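Local atomic coordinates of cell division protein FtsI/penicillin binding protein 2 (Legionella pneumophila subsp. pneumophila ATCC 43290, PDB entry 4ZTK), a protein that probably cross-links the peptide side chains of peptidoglycan as a D,D-transpeptidase of the penicillin-binding protein family during cell division. Residues A[38-43]-A[282-287]; A[43-48]-A[69-74]; A[129-134]-A[227-232]; A[30-35]-A[58-63]; A[159-164]-A[184-189]. All coordinates share one frame; numbering follows the deposited sequence.

Contact 1 (A[38-43]-A[282-287])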
# COMPACT_ATOMS: atom_id res chain seq x y z
N GLN A 38 -19.75 8.48 -1.22
CA GLN A 38 -20.06 7.86 -2.51
C GLN A 38 -20.06 6.33 -2.42
O GLN A 38 -20.83 5.66 -3.10
CB GLN A 38 -19.06 8.32 -3.57
CG GLN A 38 -19.26 7.69 -4.94
CD GLN A 38 -18.50 8.43 -6.03
OE1 GLN A 38 -18.02 9.54 -5.81
NE2 GLN A 38 -18.40 7.81 -7.20
N TYR A 39 -19.19 5.79 -1.56
CA TYR A 39 -19.03 4.35 -1.43
C TYR A 39 -19.87 3.78 -0.30
O TYR A 39 -19.79 2.59 -0.00
CB TYR A 39 -17.56 4.01 -1.16
CG TYR A 39 -16.62 4.27 -2.31
CD1 TYR A 39 -17.06 4.26 -3.63
CD2 TYR A 39 -15.27 4.51 -2.08
CE1 TYR A 39 -16.19 4.49 -4.68
CE2 TYR A 39 -14.39 4.75 -3.12
CZ TYR A 39 -14.85 4.73 -4.42
OH TYR A 39 -13.98 4.96 -5.46
N HIS A 40 -20.68 4.64 0.34
CA HIS A 40 -21.43 4.26 1.53
C HIS A 40 -20.53 3.55 2.53
O HIS A 40 -20.94 2.59 3.18
CB HIS A 40 -22.60 3.34 1.17
CG HIS A 40 -23.55 3.93 0.17
ND1 HIS A 40 -23.57 3.55 -1.15
CD2 HIS A 40 -24.50 4.89 0.30
CE1 HIS A 40 -24.50 4.23 -1.79
NE2 HIS A 40 -25.08 5.06 -0.94
N ALA A 41 -19.29 4.01 2.64
CA ALA A 41 -18.29 3.32 3.45
C ALA A 41 -18.48 3.59 4.94
O ALA A 41 -19.01 4.63 5.33
CB ALA A 41 -16.90 3.73 3.02
N LYS A 42 -18.03 2.65 5.76
CA LYS A 42 -18.02 2.85 7.20
C LYS A 42 -17.02 3.95 7.55
O LYS A 42 -17.31 4.83 8.36
CB LYS A 42 -17.68 1.56 7.93
CG LYS A 42 -17.70 1.68 9.44
CD LYS A 42 -17.40 0.34 10.11
CE LYS A 42 -17.42 0.47 11.62
NZ LYS A 42 -16.92 -0.77 12.29
N SER A 43 -15.85 3.89 6.94
CA SER A 43 -14.84 4.93 7.10
C SER A 43 -13.86 4.93 5.93
O SER A 43 -13.90 4.06 5.06
CB SER A 43 -14.07 4.77 8.41
OG SER A 43 -13.16 3.69 8.32
N GLU A 282 -15.36 -1.00 4.33
CA GLU A 282 -16.73 -1.44 4.06
C GLU A 282 -17.41 -0.57 3.01
O GLU A 282 -18.59 -0.25 3.13
CB GLU A 282 -17.57 -1.47 5.33
CG GLU A 282 -17.12 -2.52 6.33
CD GLU A 282 -17.97 -2.52 7.59
OE1 GLU A 282 -19.20 -2.35 7.47
OE2 GLU A 282 -17.40 -2.69 8.69
N GLY A 283 -16.65 -0.17 1.99
CA GLY A 283 -17.22 0.59 0.89
C GLY A 283 -17.70 -0.34 -0.21
O GLY A 283 -17.30 -1.51 -0.27
N TYR A 284 -18.57 0.17 -1.07
CA TYR A 284 -19.00 -0.55 -2.25
C TYR A 284 -19.57 0.42 -3.27
O TYR A 284 -20.04 1.50 -2.92
CB TYR A 284 -20.06 -1.61 -1.91
CG TYR A 284 -21.40 -1.03 -1.53
CD1 TYR A 284 -21.64 -0.59 -0.23
CD2 TYR A 284 -22.43 -0.93 -2.46
CE1 TYR A 284 -22.87 -0.06 0.12
CE2 TYR A 284 -23.66 -0.40 -2.11
CZ TYR A 284 -23.87 0.03 -0.82
OH TYR A 284 -25.10 0.55 -0.47
N PHE A 285 -19.55 0.02 -4.54
CA PHE A 285 -20.11 0.83 -5.61
C PHE A 285 -20.77 -0.09 -6.62
O PHE A 285 -20.22 -1.13 -6.99
CB PHE A 285 -19.02 1.67 -6.27
CG PHE A 285 -19.55 2.75 -7.16
CD1 PHE A 285 -20.03 3.94 -6.63
CD2 PHE A 285 -19.56 2.59 -8.54
CE1 PHE A 285 -20.52 4.94 -7.45
CE2 PHE A 285 -20.05 3.59 -9.37
CZ PHE A 285 -20.53 4.76 -8.83
N SER A 286 -21.96 0.29 -7.07
CA SER A 286 -22.69 -0.53 -8.03
C SER A 286 -22.52 -0.05 -9.47
O SER A 286 -22.90 1.07 -9.81
CB SER A 286 -24.18 -0.59 -7.68
OG SER A 286 -24.39 -1.30 -6.47
N LYS A 287 -21.93 -0.90 -10.30
CA LYS A 287 -21.97 -0.70 -11.74
C LYS A 287 -22.88 -1.77 -12.33
O LYS A 287 -22.55 -2.96 -12.30
CB LYS A 287 -20.56 -0.76 -12.34
CG LYS A 287 -19.72 0.47 -12.03
CD LYS A 287 -18.36 0.42 -12.72
CE LYS A 287 -17.59 1.71 -12.48
NZ LYS A 287 -16.20 1.65 -13.02
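Tyr39 and Tyr284 join two loops backbone to backbone at one end of the main antiparallel sheet. The turn after helix 22-38 meets the chain leaving strand 274-281, and the two run nearly antiparallel (164°). Tyr284 N donates to Tyr39 O at 2.9 Å, in the carbonyl plane and on a lone pair. Gly283 CA adds a CA-H...O contact to the same oxygen. His40 has positive phi in the Schellman motif that ends the helix. Its ring lies near parallel to that of Tyr284, with planes 24° apart. The rings are slid apart and barely overlap, with centroids at 5.1 Å. His40 CB comes closer, 3.6 Å from Tyr284 CE1. Gln38 CG is anti to the backbone N (chi1 178°), 3.9 Å from Phe285 CE1. Tyr39 OH bonds to Leu298 O of helix 295-310. The backbones of Lys42 and Ser43 both pair with Glu281, forming a classic beta bulge. Lys42 CD is 3.3 Å from Glu282 OE2, but Lys42 NZ is 4.1 Å from that oxygen, too far for a salt bridge. One backbone bond thus ties the loops directly, while the Lys42 and Glu282 charges probably add a weaker attraction.

Contact 2 (A[43-48]-A[69-74])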
# COMPACT_ATOMS: atom_id res chain seq x y z
N SER A 43 -15.85 3.89 6.94
CA SER A 43 -14.84 4.93 7.10
C SER A 43 -13.86 4.93 5.93
O SER A 43 -13.90 4.06 5.06
CB SER A 43 -14.07 4.77 8.41
OG SER A 43 -13.16 3.69 8.32
N GLY A 44 -12.96 5.90 5.93
CA GLY A 44 -11.93 5.95 4.92
C GLY A 44 -10.83 6.90 5.33
O GLY A 44 -11.06 7.80 6.14
N VAL A 45 -9.64 6.71 4.78
CA VAL A 45 -8.50 7.54 5.12
C VAL A 45 -7.60 7.70 3.90
O VAL A 45 -7.45 6.77 3.11
CB VAL A 45 -7.70 6.95 6.30
CG1 VAL A 45 -7.33 5.49 6.02
CG2 VAL A 45 -6.45 7.78 6.60
N ILE A 46 -7.03 8.89 3.74
CA ILE A 46 -5.99 9.13 2.76
C ILE A 46 -4.78 9.76 3.43
O ILE A 46 -4.91 10.70 4.22
CB ILE A 46 -6.45 10.06 1.63
CG1 ILE A 46 -7.66 9.47 0.91
CG2 ILE A 46 -5.32 10.30 0.65
CD1 ILE A 46 -8.26 10.42 -0.11
N ALA A 47 -3.60 9.26 3.11
CA ALA A 47 -2.37 9.85 3.62
C ALA A 47 -1.40 10.12 2.47
O ALA A 47 -1.35 9.36 1.50
CB ALA A 47 -1.73 8.95 4.67
N ILE A 48 -0.67 11.22 2.58
CA ILE A 48 0.37 11.56 1.63
C ILE A 48 1.69 11.70 2.38
O ILE A 48 1.71 12.21 3.49
CB ILE A 48 0.10 12.91 0.93
CG1 ILE A 48 -1.37 13.04 0.53
CG2 ILE A 48 1.03 13.09 -0.28
CD1 ILE A 48 -1.81 12.10 -0.52
N GLU A 69 -12.26 3.91 16.13
CA GLU A 69 -10.90 4.34 16.42
C GLU A 69 -10.37 5.09 15.21
O GLU A 69 -10.61 4.69 14.07
CB GLU A 69 -10.00 3.15 16.73
CG GLU A 69 -8.54 3.54 16.93
CD GLU A 69 -7.64 2.34 17.14
OE1 GLU A 69 -6.45 2.55 17.46
OE2 GLU A 69 -8.12 1.20 17.00
N SER A 70 -9.67 6.19 15.46
CA SER A 70 -9.08 6.95 14.37
C SER A 70 -8.05 6.13 13.60
O SER A 70 -7.33 5.32 14.19
CB SER A 70 -8.42 8.22 14.91
OG SER A 70 -7.65 8.84 13.90
N TRP A 71 -7.97 6.36 12.30
CA TRP A 71 -6.94 5.74 11.48
C TRP A 71 -5.55 6.28 11.81
O TRP A 71 -4.55 5.80 11.28
CB TRP A 71 -7.23 5.94 9.99
CG TRP A 71 -8.34 5.10 9.49
CD1 TRP A 71 -9.64 5.48 9.28
CD2 TRP A 71 -8.27 3.71 9.13
NE1 TRP A 71 -10.37 4.42 8.81
CE2 TRP A 71 -9.56 3.33 8.71
CE3 TRP A 71 -7.24 2.77 9.13
CZ2 TRP A 71 -9.85 2.03 8.29
CZ3 TRP A 71 -7.53 1.48 8.71
CH2 TRP A 71 -8.82 1.12 8.30
N LYS A 72 -5.48 7.29 12.68
CA LYS A 72 -4.20 7.80 13.14
C LYS A 72 -3.48 6.73 13.96
O LYS A 72 -2.25 6.70 14.01
CB LYS A 72 -4.38 9.06 14.00
CG LYS A 72 -4.88 10.29 13.25
CD LYS A 72 -4.47 11.56 13.98
CE LYS A 72 -5.13 12.81 13.39
NZ LYS A 72 -6.51 13.01 13.91
N SER A 73 -4.25 5.84 14.59
CA SER A 73 -3.66 4.81 15.44
C SER A 73 -4.09 3.37 15.09
O SER A 73 -3.48 2.41 15.56
CB SER A 73 -3.96 5.10 16.91
OG SER A 73 -5.36 5.22 17.13
N ARG A 74 -5.13 3.23 14.27
CA ARG A 74 -5.72 1.92 13.98
C ARG A 74 -4.75 0.91 13.36
O ARG A 74 -4.00 1.23 12.43
CB ARG A 74 -6.96 2.09 13.09
CG ARG A 74 -7.68 0.80 12.75
CD ARG A 74 -9.07 1.11 12.22
NE ARG A 74 -9.74 -0.06 11.66
CZ ARG A 74 -10.97 -0.05 11.17
NH1 ARG A 74 -11.68 1.07 11.17
NH2 ARG A 74 -11.51 -1.16 10.68
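Val45 and Trp71 mark the nearest approach of the two backbones, with their CA atoms 6.8 Å apart. Val45 lies in strand 43-49, inside the main sheet. Trp71 lies in the irregular loop between strand 56-63 and helix 83-92. The loop is shaped by an ST turn, in which Ser70 OG accepts from Lys72 N at 2.9 Å.

The Trp71 indole is held on two faces and at one edge. Val45 CG1 sits over the five-membered ring, 3.8 Å from its centroid, in a CH-pi contact. Arg74 CD lies over the opposite face, 3.7 Å above the plane and offset toward the rim. The Arg74 guanidinium in turn has Trp71 CZ2 over one of its own faces. At the edge, Trp71 NE1 donates to Ser43 OG at 2.9 Å, with an N-H...O angle of 155°. The acceptor is only 7° out of the indole plane. Ser43 OG stands between the backbone N and the carbonyl carbon (chi1 74°), on the side of the strand that faces the loop.

Glu281 of strand 274-281 completes the arrangement. Glu281 OE2 bonds to Ser43 OG, and Glu281 OE1 forms a salt bridge with Arg74 NH2. The buried indole N-H therefore has a partner, and that partner is itself held by a carboxylate. The hydrogen bond probably fixes the turn of the ring, while Val45 and Arg74 sandwich it.

Contact 3 (A[129-134]-A[227-232])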
# COMPACT_ATOMS: atom_id res chain seq x y z
N ASP A 129 4.09 -10.39 -13.77
CA ASP A 129 2.69 -10.69 -14.04
C ASP A 129 1.95 -10.98 -12.74
O ASP A 129 0.80 -10.59 -12.56
CB ASP A 129 2.57 -11.90 -14.97
CG ASP A 129 3.04 -11.60 -16.38
OD1 ASP A 129 2.94 -10.43 -16.81
OD2 ASP A 129 3.51 -12.54 -17.07
N ALA A 130 2.63 -11.68 -11.83
CA ALA A 130 2.05 -12.06 -10.55
C ALA A 130 1.79 -10.84 -9.67
O ALA A 130 0.81 -10.80 -8.94
CB ALA A 130 2.94 -13.08 -9.83
N ILE A 131 2.68 -9.85 -9.73
CA ILE A 131 2.45 -8.59 -9.02
C ILE A 131 1.29 -7.82 -9.65
O ILE A 131 0.39 -7.34 -8.95
CB ILE A 131 3.71 -7.70 -9.01
CG1 ILE A 131 4.81 -8.31 -8.13
CG2 ILE A 131 3.37 -6.29 -8.52
CD1 ILE A 131 4.48 -8.32 -6.64
N ALA A 132 1.31 -7.71 -10.98
CA ALA A 132 0.29 -6.96 -11.73
C ALA A 132 -1.12 -7.51 -11.51
O ALA A 132 -2.06 -6.75 -11.27
CB ALA A 132 0.63 -6.95 -13.23
N LYS A 133 -1.26 -8.83 -11.59
CA LYS A 133 -2.57 -9.45 -11.42
C LYS A 133 -2.82 -9.84 -9.97
O LYS A 133 -3.91 -10.27 -9.62
CB LYS A 133 -2.69 -10.67 -12.34
CG LYS A 133 -2.91 -10.29 -13.80
CD LYS A 133 -2.07 -11.16 -14.73
CE LYS A 133 -2.56 -12.59 -14.76
NZ LYS A 133 -3.89 -12.73 -15.43
N SER A 134 -1.80 -9.65 -9.13
CA SER A 134 -1.87 -9.97 -7.71
C SER A 134 -2.19 -11.44 -7.46
O SER A 134 -3.16 -11.78 -6.78
CB SER A 134 -2.89 -9.06 -7.00
OG SER A 134 -2.62 -8.97 -5.62
N GLU A 227 4.64 0.01 -11.89
CA GLU A 227 4.08 0.76 -13.02
C GLU A 227 3.21 -0.15 -13.87
O GLU A 227 2.14 0.24 -14.34
CB GLU A 227 5.18 1.35 -13.90
CG GLU A 227 5.86 2.57 -13.34
CD GLU A 227 6.76 3.25 -14.35
OE1 GLU A 227 7.95 3.47 -14.04
OE2 GLU A 227 6.28 3.57 -15.46
N ASN A 228 3.70 -1.37 -14.09
CA ASN A 228 2.99 -2.36 -14.88
C ASN A 228 1.73 -2.84 -14.18
O ASN A 228 0.73 -3.16 -14.83
CB ASN A 228 3.90 -3.54 -15.19
CG ASN A 228 3.27 -4.52 -16.14
OD1 ASN A 228 2.97 -4.18 -17.29
ND2 ASN A 228 3.07 -5.75 -15.68
N ALA A 229 1.78 -2.90 -12.85
CA ALA A 229 0.60 -3.26 -12.06
C ALA A 229 -0.53 -2.25 -12.24
O ALA A 229 -1.70 -2.57 -12.07
CB ALA A 229 0.96 -3.38 -10.59
N VAL A 230 -0.17 -1.01 -12.59
CA VAL A 230 -1.17 0.03 -12.80
C VAL A 230 -1.64 0.08 -14.26
O VAL A 230 -2.83 0.05 -14.53
CB VAL A 230 -0.65 1.42 -12.37
CG1 VAL A 230 -1.61 2.52 -12.85
CG2 VAL A 230 -0.48 1.48 -10.85
N THR A 231 -0.71 0.13 -15.20
CA THR A 231 -1.10 0.23 -16.61
C THR A 231 -1.72 -1.06 -17.13
O THR A 231 -2.59 -1.03 -17.99
CB THR A 231 0.09 0.62 -17.51
OG1 THR A 231 0.96 -0.50 -17.68
CG2 THR A 231 0.87 1.77 -16.89
N ASN A 232 -1.29 -2.20 -16.59
CA ASN A 232 -1.74 -3.49 -17.11
C ASN A 232 -2.16 -4.50 -16.04
O ASN A 232 -2.02 -5.70 -16.24
CB ASN A 232 -0.65 -4.11 -17.99
CG ASN A 232 -0.25 -3.20 -19.14
OD1 ASN A 232 0.87 -2.69 -19.19
ND2 ASN A 232 -1.17 -2.99 -20.08
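Ala132 and Ala229 bring two helices together almost backbone to backbone. Ala132 CA and Ala229 CA are 3.7 Å apart, closer than Ala132 CB and Ala229 CB at 4.5 Å. Each methyl therefore lies beside the other helix. Ala229 CB packs 3.8 Å from Ala132 CA, and Ala132 CB is 3.9 Å from Ala229 CA. Around this pair the contact is thin. Ile131 CG2 reaches Ala229 CB at 4.3 Å on one flank. On another, Ala132 CB approaches the backbone Asn232 O at 4.2 Å. The side chain of Asn228 also lies against the Ala132 methyl.

The short alanine side chains let the chains come this near. The axes of helix 129-133 and helix 227-231 approach to 8.1 Å, and their signed crossing angle is -48°. Both helices end here. Ser134, with positive phi, is the C-prime residue of a Schellman motif that closes the first. Just past the second helix, the backbone of Thr234 bonds to Ala132 and that of Gly235 to Ala229, so the following loop is stitched to both alanines.

Farther out is the probable active site. Ser134 OG bonds to Lys248 NZ and to a buffer molecule, and its side chain touches Ser80 and Lys83. This fits the SxxK, SxN and K(T/S)G motifs of penicillin-binding proteins, with Ser134 probably opening the SxN motif. Ile131 packs on Lys83 and Ala87 of helix 83-92 and on Leu139 of helix 136-146. Val230 turns to Val239 in the loop before strand 246-253. Helix 127-133 thus sits between helix 216-231 and the helix that carries Lys83.

Contact 4 (A[30-35]-A[58-63])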
# COMPACT_ATOMS: atom_id res chain seq x y z
N LYS A 30 -11.18 16.95 0.88
CA LYS A 30 -12.30 16.93 -0.06
C LYS A 30 -12.51 15.53 -0.65
O LYS A 30 -13.65 15.09 -0.84
CB LYS A 30 -12.07 17.91 -1.21
CG LYS A 30 -11.93 19.35 -0.79
CD LYS A 30 -11.81 20.28 -1.99
CE LYS A 30 -10.53 20.01 -2.77
NZ LYS A 30 -10.39 20.95 -3.92
N GLN A 31 -11.42 14.86 -0.97
CA GLN A 31 -11.49 13.59 -1.70
C GLN A 31 -11.98 12.42 -0.84
O GLN A 31 -12.83 11.64 -1.29
CB GLN A 31 -10.15 13.25 -2.35
CG GLN A 31 -9.71 14.21 -3.44
CD GLN A 31 -10.59 14.15 -4.68
OE1 GLN A 31 -11.44 13.26 -4.82
NE2 GLN A 31 -10.39 15.09 -5.60
N ILE A 32 -11.45 12.28 0.37
CA ILE A 32 -11.82 11.13 1.20
C ILE A 32 -13.25 11.24 1.72
O ILE A 32 -13.97 10.25 1.84
CB ILE A 32 -10.84 10.88 2.38
CG1 ILE A 32 -11.06 9.49 2.98
CG2 ILE A 32 -10.97 11.95 3.47
CD1 ILE A 32 -10.89 8.36 1.97
N THR A 33 -13.67 12.47 2.03
CA THR A 33 -15.00 12.69 2.57
C THR A 33 -16.03 12.38 1.48
O THR A 33 -17.08 11.79 1.74
CB THR A 33 -15.12 14.13 3.11
OG1 THR A 33 -16.33 14.28 3.85
CG2 THR A 33 -15.09 15.10 1.96
N THR A 34 -15.69 12.73 0.24
CA THR A 34 -16.56 12.49 -0.91
C THR A 34 -16.61 10.99 -1.21
O THR A 34 -17.68 10.44 -1.46
CB THR A 34 -16.04 13.23 -2.15
OG1 THR A 34 -16.01 14.64 -1.90
CG2 THR A 34 -16.93 12.94 -3.36
N ALA A 35 -15.45 10.35 -1.16
CA ALA A 35 -15.35 8.93 -1.47
C ALA A 35 -16.14 8.09 -0.47
O ALA A 35 -16.87 7.17 -0.86
CB ALA A 35 -13.89 8.50 -1.49
N ALA A 58 0.18 15.03 4.59
CA ALA A 58 -1.27 15.18 4.64
C ALA A 58 -1.90 13.89 5.15
O ALA A 58 -1.42 12.79 4.87
CB ALA A 58 -1.83 15.56 3.28
N PHE A 59 -2.99 14.05 5.90
CA PHE A 59 -3.68 12.92 6.50
C PHE A 59 -5.12 13.35 6.76
O PHE A 59 -5.36 14.31 7.50
CB PHE A 59 -3.00 12.55 7.82
CG PHE A 59 -3.51 11.27 8.44
CD1 PHE A 59 -4.73 11.24 9.10
CD2 PHE A 59 -2.76 10.12 8.38
CE1 PHE A 59 -5.20 10.07 9.67
CE2 PHE A 59 -3.22 8.94 8.96
CZ PHE A 59 -4.44 8.92 9.60
N ALA A 60 -6.08 12.66 6.16
CA ALA A 60 -7.48 12.95 6.44
C ALA A 60 -8.32 11.68 6.48
O ALA A 60 -8.07 10.73 5.72
CB ALA A 60 -8.05 13.91 5.41
N GLU A 61 -9.31 11.66 7.36
CA GLU A 61 -10.22 10.53 7.45
C GLU A 61 -11.66 11.01 7.59
O GLU A 61 -11.92 12.13 8.03
CB GLU A 61 -9.85 9.61 8.62
CG GLU A 61 -9.94 10.26 9.99
CD GLU A 61 -9.42 9.36 11.11
OE1 GLU A 61 -8.84 9.90 12.08
OE2 GLU A 61 -9.59 8.13 11.02
N SER A 62 -12.60 10.16 7.20
CA SER A 62 -14.02 10.44 7.32
C SER A 62 -14.73 9.17 7.74
O SER A 62 -14.47 8.10 7.19
CB SER A 62 -14.58 10.93 5.98
OG SER A 62 -15.94 11.30 6.09
N SER A 63 -15.62 9.28 8.73
CA SER A 63 -16.36 8.13 9.24
C SER A 63 -17.84 8.45 9.34
O SER A 63 -18.21 9.53 9.80
CB SER A 63 -15.84 7.71 10.61
OG SER A 63 -14.49 7.26 10.52
O HOH W 1 -18.05 11.08 4.15
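Thr33 and Ser62 lie where helix 22-38 passes strand 56-63, their CA atoms 5.3 Å apart, with the segment axes 20° from parallel and 7.3 Å apart at closest. This is helix-on-sheet packing of the penicillin-binding transpeptidase fold, in which N-terminal helix 22-38 lies against one face of the antiparallel sheet. Strand 56-63 is the outermost strand on this side. Ile32 makes the apolar part. Its CG2 branch lies 4.0 Å from Ala60 CB and 3.9 Å from Ala60 O. Ile32 also touches Ile46 on the next strand, and Ala60 is further covered by Val28 and Glu29 of the same helix. Glu61 points away from the helix and bonds to Ser70 OG and Trp71 N of the loop that follows the strand.

Toward the end of the strand the contact becomes polar and more open. Ser62 OG is anti to the backbone N (chi1 -176°), which puts it 3.9 Å from Thr33 CA. Ser62 OG and Thr33 OG1 stand 3.7 Å apart. A water links the helix backbone to the strand: it donates to Thr33 O at 2.7 Å and is hydrogen-bonded to Ser62 OG at 2.9 Å.

Contact 5 (A[159-164]-A[184-189])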
# COMPACT_ATOMS: atom_id res chain seq x y z
N GLY A 159 10.50 -1.68 7.36
CA GLY A 159 9.65 -1.07 8.37
C GLY A 159 8.47 -1.92 8.79
O GLY A 159 7.57 -1.44 9.48
N PHE A 160 8.46 -3.19 8.38
CA PHE A 160 7.38 -4.09 8.77
C PHE A 160 7.68 -4.85 10.06
O PHE A 160 8.80 -5.30 10.29
CB PHE A 160 7.07 -5.08 7.64
CG PHE A 160 6.46 -4.44 6.43
CD1 PHE A 160 5.11 -4.17 6.39
CD2 PHE A 160 7.25 -4.11 5.34
CE1 PHE A 160 4.54 -3.57 5.27
CE2 PHE A 160 6.69 -3.51 4.22
CZ PHE A 160 5.33 -3.24 4.18
N ASP A 161 6.66 -4.99 10.89
CA ASP A 161 6.73 -5.80 12.10
C ASP A 161 6.65 -7.28 11.74
O ASP A 161 5.58 -7.78 11.42
CB ASP A 161 5.58 -5.42 13.03
CG ASP A 161 5.57 -6.21 14.33
OD1 ASP A 161 6.36 -7.17 14.51
OD2 ASP A 161 4.74 -5.87 15.20
N MSE A 162 7.78 -7.97 11.80
CA MSE A 162 7.81 -9.40 11.54
C MSE A 162 8.02 -10.17 12.84
O MSE A 162 8.55 -11.28 12.84
CB MSE A 162 8.91 -9.73 10.54
CG MSE A 162 8.85 -8.88 9.28
SE MSE A 162 7.20 -9.16 8.27
CE MSE A 162 7.62 -10.92 7.53
N ASN A 163 7.59 -9.56 13.94
CA ASN A 163 7.79 -10.16 15.26
C ASN A 163 6.50 -10.40 16.05
O ASN A 163 6.32 -11.48 16.60
CB ASN A 163 8.76 -9.32 16.09
CG ASN A 163 10.21 -9.60 15.74
OD1 ASN A 163 10.74 -9.09 14.75
ND2 ASN A 163 10.87 -10.42 16.56
N SER A 164 5.62 -9.40 16.10
CA SER A 164 4.40 -9.50 16.89
C SER A 164 3.58 -10.73 16.54
O SER A 164 3.44 -11.64 17.36
CB SER A 164 3.52 -8.27 16.68
OG SER A 164 4.19 -7.10 17.12
N ASN A 184 -0.28 -12.01 8.51
CA ASN A 184 0.27 -11.97 9.87
C ASN A 184 1.17 -10.76 10.13
O ASN A 184 2.20 -10.87 10.80
CB ASN A 184 0.99 -13.27 10.22
CG ASN A 184 2.24 -13.51 9.38
OD1 ASN A 184 2.26 -13.23 8.18
ND2 ASN A 184 3.30 -14.02 10.02
N ILE A 185 0.79 -9.60 9.60
CA ILE A 185 1.62 -8.41 9.72
C ILE A 185 0.78 -7.19 10.11
O ILE A 185 -0.02 -6.71 9.33
CB ILE A 185 2.37 -8.12 8.40
CG1 ILE A 185 3.14 -9.36 7.93
CG2 ILE A 185 3.31 -6.94 8.57
CD1 ILE A 185 3.81 -9.21 6.58
N PRO A 186 0.98 -6.69 11.34
CA PRO A 186 0.29 -5.48 11.80
C PRO A 186 0.93 -4.22 11.23
O PRO A 186 2.13 -4.01 11.39
CB PRO A 186 0.48 -5.53 13.32
CG PRO A 186 1.78 -6.26 13.50
CD PRO A 186 1.86 -7.26 12.38
N VAL A 187 0.14 -3.39 10.56
CA VAL A 187 0.61 -2.09 10.09
C VAL A 187 -0.33 -0.98 10.53
O VAL A 187 -1.45 -1.23 10.97
CB VAL A 187 0.78 -2.04 8.54
CG1 VAL A 187 1.75 -3.11 8.05
CG2 VAL A 187 -0.57 -2.17 7.83
N THR A 188 0.14 0.26 10.43
CA THR A 188 -0.72 1.42 10.56
C THR A 188 -0.62 2.17 9.24
O THR A 188 0.20 1.83 8.39
CB THR A 188 -0.28 2.35 11.70
OG1 THR A 188 1.05 2.81 11.45
CG2 THR A 188 -0.32 1.63 13.04
N ILE A 189 -1.47 3.18 9.06
CA ILE A 189 -1.40 4.01 7.86
C ILE A 189 0.00 4.61 7.76
O ILE A 189 0.63 4.57 6.70
CB ILE A 189 -2.44 5.15 7.90
CG1 ILE A 189 -3.85 4.57 7.86
CG2 ILE A 189 -2.23 6.10 6.74
CD1 ILE A 189 -4.13 3.75 6.61
O HOH W 2 4.25 -10.30 12.48
O HOH W 3 4.36 -3.60 10.39
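Phe160 meets Val187 at the edge of its ring, where Val187 CG1 lies near the ring plane, 3.9 Å from Phe160 CD1. The two side chains lie side by side and point the same way. Ile185 CG2 comes obliquely to the same Phe160 CD1 at 4.0 Å. Phe160 also makes an edge-to-face pair with Phe85 of helix 83-92.

The other flat group is the Asp161 carboxylate, which meets the puckered ring of Pro186. Their side chains cross at about a right angle, with Asp161 OD2 3.4 Å from Pro186 CG. Asp161 CG is anti to the backbone N (chi1 -180°), a position 3.9 Å from Pro186 CG. Asp161 OD1 accepts twice from its own loop. Ser164 N reaches it at 2.8 Å on the syn side, 26° out of the carboxylate plane. Asn163 N comes nearly along the C-O axis at 2.7 Å. This is an Asx turn within an Asx motif, and it fixes the carboxylate beside the proline.

Met162, built as selenomethionine, is bent, and its SE atom packs 3.8 Å from Ile185 CD1. Waters supply the polar links between the loops. One accepts from Asp161 N at 2.7 Å and donates to Pro186 O. A second lies between Asp161 O and Asn184 O.

The two loops bracket helix 172-181. Segment 159-164 follows helix 148-157, on whose Leu155 and Thr156 Met162 packs. Segment 184-189 leads into helix 189-200, with Thr188 as its N-cap. Phe160 touches Leu192 and Ser195 of that helix, so the ring sits between it and helix 83-92.

In the fold
Contacts 2 and 3 are buried. Contacts 1, 4 and 5 are only partly so. Contacts 1, 2 and 4 gather round the main sheet. Strand 43-49 begins at Ser43, shared by contacts 1 and 2, and neighbours the strand of contact 4. Glu61 of contact 4 holds Ser70 and Trp71 of contact 2. Contacts 3 and 5 belong to the helical part and do not touch, their centres about 24 Å apart. Ile189 of contact 5 packs on contacts 2 and 4. The chemistry differs: direct hydrogen bonds join the segments in contacts 1 and 2, waters in contacts 4 and 5, and close alanine packing in contact 3.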